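Local coordinates for protein walker-Type ATPase (Pyrococcus abyssi, PDB 2QEN) that probably binds and hydrolyses ATP as a P-loop ATPase and is bound here to ADP and magnesium, though its cellular role is unknown, at residues I97-F103 with E119-L123; K149-A153 with E187-Y191. The protein carries 1 engineered substitution. All coordinates share one frame; numbering follows the deposited sequence.

Contact 1: residues I97-F103 with E119-L123; sequences ISLNLKF and ELNDL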
ATOM      1  N   ILE A  97     -24.838   8.842 -14.810  1.00 39.99           N
ATOM      2  CA  ILE A  97     -25.697   8.600 -13.644  1.00 40.21           C
ATOM      3  C   ILE A  97     -26.758   9.696 -13.512  1.00 40.30           C
ATOM      4  O   ILE A  97     -26.443  10.886 -13.583  1.00 40.55           O
ATOM      5  CB  ILE A  97     -24.870   8.557 -12.330  1.00 40.18           C
ATOM      6  CG1 ILE A  97     -23.856   7.411 -12.365  1.00 40.94           C
ATOM      7  CG2 ILE A  97     -25.787   8.414 -11.115  1.00 39.94           C
ATOM      8  CD1 ILE A  97     -22.638   7.611 -11.462  1.00 41.61           C
ATOM      9  N   SER A  98     -28.007   9.290 -13.310  1.00 40.42           N
ATOM     10  CA  SER A  98     -29.105  10.233 -13.105  1.00 40.41           C
ATOM     11  C   SER A  98     -29.325  10.568 -11.624  1.00 40.12           C
ATOM     12  O   SER A  98     -29.670  11.702 -11.286  1.00 40.22           O
ATOM     13  CB  SER A  98     -30.391   9.699 -13.741  1.00 40.58           C
ATOM     14  OG  SER A  98     -30.688   8.401 -13.260  1.00 41.24           O
ATOM     15  N   LEU A  99     -29.127   9.578 -10.753  1.00 39.92           N
ATOM     16  CA  LEU A  99     -29.202   9.756  -9.288  1.00 39.68           C
ATOM     17  C   LEU A  99     -28.344  10.896  -8.744  1.00 39.00           C
ATOM     18  O   LEU A  99     -27.217  11.105  -9.195  1.00 39.19           O
ATOM     19  CB  LEU A  99     -28.777   8.474  -8.565  1.00 39.90           C
ATOM     20  CG  LEU A  99     -29.779   7.448  -8.033  1.00 40.88           C
ATOM     21  CD1 LEU A  99     -29.097   6.684  -6.909  1.00 41.17           C
ATOM     22  CD2 LEU A  99     -31.085   8.073  -7.529  1.00 41.82           C
ATOM     23  N   ASN A 100     -28.887  11.619  -7.771  1.00 38.30           N
ATOM     24  CA  ASN A 100     -28.136  12.606  -7.007  1.00 37.77           C
ATOM     25  C   ASN A 100     -27.822  12.061  -5.615  1.00 37.29           C
ATOM     26  O   ASN A 100     -28.535  11.192  -5.100  1.00 37.39           O
ATOM     27  CB  ASN A 100     -28.920  13.916  -6.880  1.00 37.94           C
ATOM     28  CG  ASN A 100     -28.986  14.702  -8.189  1.00 38.68           C
ATOM     29  OD1 ASN A 100     -28.001  14.801  -8.928  1.00 38.77           O
ATOM     30  ND2 ASN A 100     -30.151  15.285  -8.467  1.00 38.44           N
ATOM     31  N   LEU A 101     -26.753  12.570  -5.013  1.00 36.32           N
ATOM     32  CA  LEU A 101     -26.378  12.175  -3.668  1.00 35.43           C
ATOM     33  C   LEU A 101     -26.737  13.264  -2.670  1.00 34.75           C
ATOM     34  O   LEU A 101     -26.207  14.381  -2.746  1.00 34.59           O
ATOM     35  CB  LEU A 101     -24.880  11.847  -3.588  1.00 35.58           C
ATOM     36  CG  LEU A 101     -24.376  10.532  -4.197  1.00 35.57           C
ATOM     37  CD1 LEU A 101     -22.849  10.513  -4.217  1.00 35.18           C
ATOM     38  CD2 LEU A 101     -24.917   9.328  -3.424  1.00 35.49           C
ATOM     39  N   LYS A 102     -27.638  12.924  -1.744  1.00 33.57           N
ATOM     40  CA  LYS A 102     -28.072  13.834  -0.685  1.00 32.78           C
ATOM     41  C   LYS A 102     -26.925  14.268   0.239  1.00 32.35           C
ATOM     42  O   LYS A 102     -26.832  15.444   0.604  1.00 31.81           O
ATOM     43  CB  LYS A 102     -29.211  13.202   0.132  1.00 32.81           C
ATOM     44  CG  LYS A 102     -29.719  14.062   1.294  1.00 33.47           C
ATOM     45  CD  LYS A 102     -31.193  13.827   1.612  1.00 33.36           C
ATOM     46  CE  LYS A 102     -31.669  14.822   2.669  1.00 34.24           C
ATOM     47  NZ  LYS A 102     -33.157  15.011   2.682  1.00 34.20           N
ATOM     48  N   PHE A 103     -26.043  13.332   0.594  1.00 31.57           N
ATOM     49  CA  PHE A 103     -25.054  13.602   1.638  1.00 31.30           C
ATOM     50  C   PHE A 103     -24.046  14.700   1.271  1.00 31.14           C
ATOM     51  O   PHE A 103     -23.369  15.243   2.135  1.00 30.86           O
ATOM     52  CB  PHE A 103     -24.393  12.307   2.168  1.00 31.20           C
ATOM     53  CG  PHE A 103     -23.249  11.796   1.328  1.00 31.01           C
ATOM     54  CD1 PHE A 103     -21.945  12.245   1.551  1.00 30.98           C
ATOM     55  CD2 PHE A 103     -23.470  10.855   0.329  1.00 30.56           C
ATOM     56  CE1 PHE A 103     -20.871  11.773   0.777  1.00 31.12           C
ATOM     57  CE2 PHE A 103     -22.408  10.373  -0.450  1.00 31.74           C
ATOM     58  CZ  PHE A 103     -21.105  10.839  -0.224  1.00 31.35           C
ATOM     59  N   GLU A 119     -26.532   5.586   0.664  1.00 30.68           N
ATOM     60  CA  GLU A 119     -26.622   6.372  -0.569  1.00 31.67           C
ATOM     61  C   GLU A 119     -25.677   5.891  -1.690  1.00 30.53           C
ATOM     62  O   GLU A 119     -26.059   5.866  -2.857  1.00 30.09           O
ATOM     63  CB  GLU A 119     -26.403   7.859  -0.280  1.00 31.97           C
ATOM     64  CG  GLU A 119     -27.550   8.526   0.469  1.00 33.48           C
ATOM     65  CD  GLU A 119     -27.287  10.001   0.785  1.00 34.72           C
ATOM     66  OE1 GLU A 119     -26.792  10.732  -0.108  1.00 37.82           O
ATOM     67  OE2 GLU A 119     -27.591  10.433   1.929  1.00 40.05           O
ATOM     68  N   LEU A 120     -24.457   5.497  -1.329  1.00 30.40           N
ATOM     69  CA  LEU A 120     -23.489   4.968  -2.301  1.00 29.77           C
ATOM     70  C   LEU A 120     -23.903   3.609  -2.863  1.00 29.64           C
ATOM     71  O   LEU A 120     -23.651   3.327  -4.032  1.00 29.35           O
ATOM     72  CB  LEU A 120     -22.086   4.866  -1.692  1.00 29.86           C
ATOM     73  CG  LEU A 120     -21.378   6.177  -1.363  1.00 29.69           C
ATOM     74  CD1 LEU A 120     -20.016   5.878  -0.725  1.00 28.18           C
ATOM     75  CD2 LEU A 120     -21.236   7.056  -2.603  1.00 29.16           C
ATOM     76  N   ASN A 121     -24.532   2.782  -2.023  1.00 29.88           N
ATOM     77  CA  ASN A 121     -25.135   1.522  -2.451  1.00 30.07           C
ATOM     78  C   ASN A 121     -26.334   1.737  -3.401  1.00 30.79           C
ATOM     79  O   ASN A 121     -26.507   0.978  -4.356  1.00 30.15           O
ATOM     80  CB  ASN A 121     -25.558   0.682  -1.236  1.00 29.52           C
ATOM     81  CG  ASN A 121     -26.082  -0.696  -1.631  1.00 28.81           C
ATOM     82  OD1 ASN A 121     -25.313  -1.572  -2.021  1.00 29.27           O
ATOM     83  ND2 ASN A 121     -27.393  -0.894  -1.530  1.00 26.48           N
ATOM     84  N   ASP A 122     -27.155   2.757  -3.123  1.00 31.93           N
ATOM     85  CA  ASP A 122     -28.259   3.182  -4.022  1.00 32.93           C
ATOM     86  C   ASP A 122     -27.711   3.562  -5.397  1.00 33.33           C
ATOM     87  O   ASP A 122     -28.317   3.271  -6.428  1.00 32.88           O
ATOM     88  CB  ASP A 122     -29.004   4.399  -3.449  1.00 33.59           C
ATOM     89  CG  ASP A 122     -29.842   4.072  -2.223  1.00 36.04           C
ATOM     90  OD1 ASP A 122     -30.015   2.872  -1.895  1.00 40.55           O
ATOM     91  OD2 ASP A 122     -30.336   5.028  -1.579  1.00 37.47           O
ATOM     92  N   LEU A 123     -26.549   4.215  -5.394  1.00 33.66           N
ATOM     93  CA  LEU A 123     -25.860   4.585  -6.620  1.00 34.39           C
ATOM     94  C   LEU A 123     -25.351   3.318  -7.337  1.00 34.22           C
ATOM     95  O   LEU A 123     -25.472   3.190  -8.568  1.00 33.73           O
ATOM     96  CB  LEU A 123     -24.732   5.570  -6.289  1.00 34.58           C
ATOM     97  CG  LEU A 123     -23.767   6.124  -7.340  1.00 36.13           C
ATOM     98  CD1 LEU A 123     -24.537   6.741  -8.494  1.00 37.36           C
ATOM     99  CD2 LEU A 123     -22.835   7.159  -6.694  1.00 35.19           C
TER

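Contact 2: residues K149-A153 with E187-Y191; sequences KELLA and ESPLY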
ATOM      1  N   LYS A 149     -13.183   0.630  15.613  1.00 29.80           N
ATOM      2  CA  LYS A 149     -14.206  -0.427  15.656  1.00 30.39           C
ATOM      3  C   LYS A 149     -15.496  -0.049  14.932  1.00 30.41           C
ATOM      4  O   LYS A 149     -16.197  -0.915  14.383  1.00 30.46           O
ATOM      5  CB  LYS A 149     -14.513  -0.819  17.109  1.00 30.13           C
ATOM      6  CG  LYS A 149     -15.560  -1.924  17.248  1.00 30.63           C
ATOM      7  CD  LYS A 149     -15.916  -2.186  18.704  1.00 31.01           C
ATOM      8  CE  LYS A 149     -16.768  -3.444  18.841  1.00 31.67           C
ATOM      9  NZ  LYS A 149     -16.940  -3.831  20.274  1.00 31.39           N
ATOM     10  N   GLU A 150     -15.805   1.246  14.953  1.00 30.63           N
ATOM     11  CA  GLU A 150     -16.922   1.802  14.196  1.00 30.54           C
ATOM     12  C   GLU A 150     -16.751   1.529  12.703  1.00 30.38           C
ATOM     13  O   GLU A 150     -17.739   1.336  12.003  1.00 29.98           O
ATOM     14  CB  GLU A 150     -17.054   3.313  14.429  1.00 30.62           C
ATOM     15  CG  GLU A 150     -17.303   3.732  15.869  1.00 30.26           C
ATOM     16  CD  GLU A 150     -16.022   4.079  16.624  1.00 31.71           C
ATOM     17  OE1 GLU A 150     -14.911   3.668  16.211  1.00 30.78           O
ATOM     18  OE2 GLU A 150     -16.128   4.785  17.638  1.00 31.85           O
ATOM     19  N   LEU A 151     -15.505   1.515  12.216  1.00 30.29           N
ATOM     20  CA  LEU A 151     -15.252   1.176  10.798  1.00 30.31           C
ATOM     21  C   LEU A 151     -15.448  -0.309  10.518  1.00 29.92           C
ATOM     22  O   LEU A 151     -16.023  -0.673   9.504  1.00 30.02           O
ATOM     23  CB  LEU A 151     -13.885   1.667  10.301  1.00 30.22           C
ATOM     24  CG  LEU A 151     -13.923   3.119   9.824  1.00 30.83           C
ATOM     25  CD1 LEU A 151     -12.553   3.715   9.852  1.00 31.37           C
ATOM     26  CD2 LEU A 151     -14.543   3.248   8.423  1.00 32.30           C
ATOM     27  N   LEU A 152     -15.005  -1.159  11.439  1.00 29.82           N
ATOM     28  CA  LEU A 152     -15.263  -2.599  11.343  1.00 29.79           C
ATOM     29  C   LEU A 152     -16.765  -2.908  11.327  1.00 30.06           C
ATOM     30  O   LEU A 152     -17.212  -3.731  10.543  1.00 30.51           O
ATOM     31  CB  LEU A 152     -14.574  -3.348  12.483  1.00 29.38           C
ATOM     32  CG  LEU A 152     -13.062  -3.157  12.642  1.00 29.78           C
ATOM     33  CD1 LEU A 152     -12.561  -3.881  13.877  1.00 27.93           C
ATOM     34  CD2 LEU A 152     -12.290  -3.601  11.368  1.00 28.47           C
ATOM     35  N   ALA A 153     -17.528  -2.236  12.194  1.00 29.85           N
ATOM     36  CA  ALA A 153     -18.978  -2.353  12.227  1.00 29.67           C
ATOM     37  C   ALA A 153     -19.610  -1.883  10.912  1.00 29.81           C
ATOM     38  O   ALA A 153     -20.485  -2.556  10.365  1.00 30.71           O
ATOM     39  CB  ALA A 153     -19.558  -1.597  13.431  1.00 28.93           C
ATOM     40  N   GLU A 187     -15.101 -10.820  19.084  1.00 34.92           N
ATOM     41  CA  GLU A 187     -15.415  -9.449  19.471  1.00 35.35           C
ATOM     42  C   GLU A 187     -15.466  -8.505  18.262  1.00 35.04           C
ATOM     43  O   GLU A 187     -16.164  -7.488  18.294  1.00 35.15           O
ATOM     44  CB  GLU A 187     -14.409  -8.960  20.518  1.00 35.50           C
ATOM     45  CG  GLU A 187     -14.456  -9.752  21.838  1.00 37.59           C
ATOM     46  CD  GLU A 187     -15.753  -9.543  22.599  1.00 39.82           C
ATOM     47  OE1 GLU A 187     -16.246  -8.395  22.599  1.00 41.56           O
ATOM     48  OE2 GLU A 187     -16.276 -10.517  23.199  1.00 40.45           O
ATOM     49  N   SER A 188     -14.729  -8.862  17.209  1.00 34.80           N
ATOM     50  CA  SER A 188     -14.713  -8.124  15.944  1.00 34.61           C
ATOM     51  C   SER A 188     -16.058  -8.193  15.225  1.00 34.70           C
ATOM     52  O   SER A 188     -16.589  -9.290  15.004  1.00 34.55           O
ATOM     53  CB  SER A 188     -13.621  -8.664  15.016  1.00 34.60           C
ATOM     54  OG  SER A 188     -13.696  -8.078  13.717  1.00 34.34           O
ATOM     55  N   PRO A 189     -16.614  -7.022  14.855  1.00 34.44           N
ATOM     56  CA  PRO A 189     -17.842  -6.989  14.062  1.00 34.57           C
ATOM     57  C   PRO A 189     -17.727  -7.765  12.747  1.00 34.62           C
ATOM     58  O   PRO A 189     -18.741  -8.234  12.235  1.00 34.68           O
ATOM     59  CB  PRO A 189     -18.045  -5.494  13.802  1.00 34.63           C
ATOM     60  CG  PRO A 189     -17.372  -4.832  14.978  1.00 34.47           C
ATOM     61  CD  PRO A 189     -16.144  -5.665  15.191  1.00 34.26           C
ATOM     62  N   LEU A 190     -16.506  -7.921  12.229  1.00 34.37           N
ATOM     63  CA  LEU A 190     -16.280  -8.669  10.998  1.00 34.41           C
ATOM     64  C   LEU A 190     -16.097 -10.174  11.195  1.00 34.63           C
ATOM     65  O   LEU A 190     -15.767 -10.883  10.247  1.00 34.74           O
ATOM     66  CB  LEU A 190     -15.074  -8.098  10.245  1.00 34.76           C
ATOM     67  CG  LEU A 190     -15.257  -6.798   9.462  1.00 34.45           C
ATOM     68  CD1 LEU A 190     -13.943  -6.404   8.805  1.00 36.11           C
ATOM     69  CD2 LEU A 190     -16.345  -6.943   8.422  1.00 34.01           C
ATOM     70  N   TYR A 191     -16.306 -10.665  12.413  1.00 34.91           N
ATOM     71  CA  TYR A 191     -16.045 -12.071  12.719  1.00 35.50           C
ATOM     72  C   TYR A 191     -16.776 -13.021  11.770  1.00 35.70           C
ATOM     73  O   TYR A 191     -17.963 -12.840  11.495  1.00 35.45           O
ATOM     74  CB  TYR A 191     -16.401 -12.404  14.172  1.00 35.47           C
ATOM     75  CG  TYR A 191     -16.309 -13.879  14.482  1.00 35.72           C
ATOM     76  CD1 TYR A 191     -15.069 -14.493  14.686  1.00 35.60           C
ATOM     77  CD2 TYR A 191     -17.458 -14.666  14.559  1.00 36.49           C
ATOM     78  CE1 TYR A 191     -14.976 -15.842  14.955  1.00 36.20           C
ATOM     79  CE2 TYR A 191     -17.379 -16.031  14.846  1.00 36.94           C
ATOM     80  CZ  TYR A 191     -16.138 -16.610  15.037  1.00 36.61           C
ATOM     81  OH  TYR A 191     -16.055 -17.954  15.320  1.00 36.57           O
TER

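Contact 1: residues I97-F103 with E119-L123
E119 reaches off its helix to take the backbone N-H of F103: OE1 accepts from F103 N at 2.8 Å with an N-H...O angle of 151°, using its syn lone pair, the one on the side of OE2. The amide of K102 comes almost as near the same oxygen, but its N-H points too far off line to count as a bond. What carries the carboxylate this far is an extended chain, CD anti to CA (chi2 178°), whose aliphatic part lies against L101; E119 CB sits 3.8 Å from L101 CD2. The F103 ring presents an edge to the carboxylate, CD2 lying 3.4 Å from E119 OE1, with the two planes turned 59° apart.

Next comes the apolar layer. L120 CD2 touches both F103 CE2 and L101 CD1, the latter at 4.1 Å. One helical turn on from E119, L123 splits its branches: CD2 meets L101 CD1, while CD1 is pressed to 3.4 Å from I97 CG2, tighter than usual for two carbons, the side chains crossing at about a right angle. Helix 113-127 leads directly into strand 130-135 of the parallel sheet of this P-loop ATPase fold, and the irregular segment 97-103 runs along this helix. At the more open margin L99 lays CD1 over the backbone of D122, 3.5 Å from D122 O.

Further out, F88 of helix 88-95 touches both L101 and L123, and F130 of the strand lies against L120 and L123. Q92 NE2 binds the carbonyl of L99 and the OD1 of N100, tying the middle of the segment back to helix 88-95, while S98 OG is hydrogen-bonded to E126 on the same helix as E119.

Contact 2: residues K149-A153 with E187-Y191
P189 puts its five-membered ring against the first turn of helix 149-161 and meets three residues with successive ring carbons. CB comes to 3.6 Å from A153 CA, and CD lies 3.9 Å from L152 CB. CG, between them, approaches A153 N and also touches K149 CG at 4.1 Å, where the lysine chain crosses the proline at about a right angle. The lysine runs fully extended, CG anti to the backbone N (chi1 -179°), which takes CE past the ring toward the carbonyl oxygen of E187; NZ stays 5.2 Å from E187 OE1, opposite charges near each other but not in contact.

P189 fills the second position of a type I turn from S188 to Y191, closed by Y191 N to S188 O at 2.9 Å. Within it S188 OG accepts the N-H of L190 at 3.2 Å, an ST turn. In the P-loop ATPase domain this turn lies in the loop between helix 174-181 and strand 196-199, the strand at one outer side of the parallel sheet; helix 149-161 belongs to the connection between strands 130-135 and 165-171.

L190 follows the proline and turns inward. Its CG lies 3.8 Å from L152 O, and its CD1 meets L152 CD2 as the two side chains cross at about a right angle. The cluster extends through L181, which touches both leucines, and through F155 and A156, one turn further along the helix, against L190. S188 OG is also hydrogen-bonded to L181 O, fixing the turn to the end of helix 174-181.

Both contacts set an irregular segment against a helix of the same ATPase domain, away from the nucleotide and magnesium, with their nearest atoms about 11 Å apart. They share no helix, yet the chain joins them: helix 113-127 of contact 1 runs into strand 130-135, and helix 149-161 of contact 2 comes after it. Each is partly buried; the charges of contact 2 stay marginal, but E119 is central to contact 1. Contact 1 is the larger, 436 Å² against 280 Å², and lies farther from the chain centre; it adds a carboxylate-to-amide hydrogen bond to its apolar layer. Contact 2 has no hydrogen bond across it and relies on aliphatic packing, its polar bonds shaping the turn.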